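Local coordinates for protein RNA polymerase sigma-H factor (Fusobacterium nucleatum subsp. nucleatum, PDB 3MZY) that probably acts as a sigma-70 family initiation factor, guiding RNA polymerase to specific promoters and then being released, at residues A[28-33]-A[143-148]. Numbering follows the deposited sequence.
Sequences SFSSFA and NTIQRI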
loop_
_atom_site.group_PDB
_atom_site.type_symbol
_atom_site.label_atom_id
_atom_site.label_comp_id
_atom_site.label_asym_id
_atom_site.label_seq_id
_atom_site.Cartn_x
_atom_site.Cartn_y
_atom_site.Cartn_z
ATOM N N SER A 28 14.863 3.971 0.159
ATOM C CA SER A 28 14.343 2.609 0.228
ATOM C C SER A 28 12.837 2.637 -0.020
ATOM O O SER A 28 12.169 3.640 0.264
ATOM C CB SER A 28 14.654 1.974 1.591
ATOM O OG SER A 28 13.631 2.230 2.543
ATOM N N PHE A 29 12.295 1.545 -0.544
ATOM C CA PHE A 29 10.888 1.549 -0.859
ATOM C C PHE A 29 10.045 1.592 0.416
ATOM O O PHE A 29 9.047 2.307 0.478
ATOM C CB PHE A 29 10.464 0.387 -1.781
ATOM C CG PHE A 29 8.972 0.314 -1.968
ATOM C CD1 PHE A 29 8.296 1.314 -2.668
ATOM C CD2 PHE A 29 8.233 -0.690 -1.373
ATOM C CE1 PHE A 29 6.910 1.289 -2.798
ATOM C CE2 PHE A 29 6.837 -0.718 -1.493
ATOM C CZ PHE A 29 6.177 0.275 -2.210
ATOM N N SER A 30 10.472 0.842 1.429
ATOM C CA SER A 30 9.794 0.798 2.729
ATOM C C SER A 30 9.507 2.186 3.283
ATOM O O SER A 30 8.389 2.455 3.724
ATOM C CB SER A 30 10.607 -0.002 3.749
ATOM O OG SER A 30 10.339 -1.394 3.635
ATOM N N SER A 31 10.497 3.072 3.248
ATOM C CA SER A 31 10.277 4.419 3.767
ATOM C C SER A 31 9.447 5.277 2.814
ATOM O O SER A 31 8.710 6.159 3.242
ATOM C CB SER A 31 11.596 5.104 4.143
ATOM O OG SER A 31 12.567 4.904 3.140
ATOM N N PHE A 32 9.534 5.007 1.517
ATOM C CA PHE A 32 8.718 5.772 0.574
ATOM C C PHE A 32 7.247 5.400 0.752
ATOM O O PHE A 32 6.370 6.268 0.751
ATOM C CB PHE A 32 9.190 5.624 -0.892
ATOM C CG PHE A 32 8.418 6.501 -1.867
ATOM C CD1 PHE A 32 8.519 7.902 -1.805
ATOM C CD2 PHE A 32 7.569 5.932 -2.832
ATOM C CE1 PHE A 32 7.797 8.725 -2.695
ATOM C CE2 PHE A 32 6.851 6.743 -3.727
ATOM C CZ PHE A 32 6.967 8.143 -3.657
ATOM N N ALA A 33 6.993 4.118 0.944
ATOM C CA ALA A 33 5.639 3.640 1.160
ATOM C C ALA A 33 5.045 4.249 2.427
ATOM O O ALA A 33 3.901 4.725 2.424
ATOM C CB ALA A 33 5.614 2.122 1.213
ATOM N N ASN A 143 11.810 -7.392 3.038
ATOM C CA ASN A 143 11.734 -8.254 1.875
ATOM C C ASN A 143 10.298 -8.577 1.484
ATOM O O ASN A 143 10.008 -8.794 0.293
ATOM C CB ASN A 143 12.509 -9.547 2.133
ATOM C CG ASN A 143 14.015 -9.350 2.100
ATOM O OD1 ASN A 143 14.525 -8.377 1.537
ATOM N ND2 ASN A 143 14.738 -10.292 2.690
ATOM N N THR A 144 9.423 -8.628 2.488
ATOM C CA THR A 144 7.995 -8.860 2.288
ATOM C C THR A 144 7.318 -7.646 1.636
ATOM O O THR A 144 6.574 -7.790 0.671
ATOM C CB THR A 144 7.299 -9.205 3.621
ATOM O OG1 THR A 144 7.815 -10.448 4.092
ATOM C CG2 THR A 144 5.769 -9.320 3.459
ATOM N N ILE A 145 7.582 -6.461 2.169
ATOM C CA ILE A 145 7.114 -5.211 1.579
ATOM C C ILE A 145 7.573 -5.138 0.123
ATOM O O ILE A 145 6.853 -4.631 -0.738
ATOM C CB ILE A 145 7.662 -4.004 2.361
ATOM C CG1 ILE A 145 6.973 -3.909 3.729
ATOM C CG2 ILE A 145 7.511 -2.715 1.568
ATOM C CD1 ILE A 145 7.519 -2.828 4.666
ATOM N N GLN A 146 8.761 -5.669 -0.136
ATOM C CA GLN A 146 9.366 -5.601 -1.441
ATOM C C GLN A 146 8.674 -6.582 -2.389
ATOM O O GLN A 146 8.485 -6.281 -3.571
ATOM C CB GLN A 146 10.862 -5.899 -1.339
ATOM C CG GLN A 146 11.652 -5.603 -2.609
ATOM C CD GLN A 146 11.993 -4.127 -2.737
ATOM O OE1 GLN A 146 12.141 -3.420 -1.731
ATOM N NE2 GLN A 146 12.115 -3.652 -3.977
ATOM N N ARG A 147 8.306 -7.753 -1.868
ATOM C CA ARG A 147 7.511 -8.727 -2.633
ATOM C C ARG A 147 6.125 -8.201 -2.920
ATOM O O ARG A 147 5.608 -8.400 -4.014
ATOM C CB ARG A 147 7.371 -10.053 -1.891
ATOM C CG ARG A 147 8.559 -10.962 -1.976
ATOM C CD ARG A 147 8.138 -12.388 -1.629
ATOM N NE ARG A 147 7.415 -12.500 -0.358
ATOM C CZ ARG A 147 7.983 -12.366 0.846
ATOM N NH1 ARG A 147 9.280 -12.092 0.929
ATOM N NH2 ARG A 147 7.258 -12.480 1.965
ATOM N N ILE A 148 5.519 -7.530 -1.939
ATOM C CA ILE A 148 4.213 -6.871 -2.148
ATOM C C ILE A 148 4.305 -5.858 -3.313
ATOM O O ILE A 148 3.415 -5.800 -4.171
ATOM C CB ILE A 148 3.673 -6.194 -0.847
ATOM C CG1 ILE A 148 3.361 -7.246 0.223
ATOM C CG2 ILE A 148 2.427 -5.350 -1.141
ATOM C CD1 ILE A 148 3.128 -6.677 1.621
#
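Ile145 and Phe29 together form the apolar part of this contact. The CG2 methyl of Ile145 sits 3.6 Å from Phe29 CD2 and almost as near CE2, meeting the ring obliquely, and it also touches Ser30 OG. Phe29 reaches it because CG stands anti to the backbone N (chi1 173°), which carries the ring out from the first turn of helix 29-50. A large flat side chain suits this place: Ala33 CB, one turn on, lies against one ring face, Tyr22 packs edge-to-face, and Ala18 and Ile19 of helix 8-21 add further apolar contacts. Isoleucine suits its buried position because its branched chain also serves Val117 of helix 112-121 and Tyr127 of helix 127-134.

Segment 28-33 belongs to sigma-70 region 2, and helix 138-159 follows helix 127-134 in a pair consistent with the helix-turn-helix of region 4. The contact therefore probably docks the two DNA-binding regions on each other, their segment axes 10.1 Å apart at an angle of 71°.

Polar and mixed contacts flank the apolar pair. Ser30 OG approaches Ile145 CD1 to 3.3 Å, yet its hydrogen bond goes to Asp142 OD1; a small hydroxyl can thus serve a buried spot, linking the helices while leaving room for the isoleucine. Gln146, bent at chi2 (81°), brings OE1 within 4.2 Å of Phe29 CB, a loose contact at the partly exposed margin.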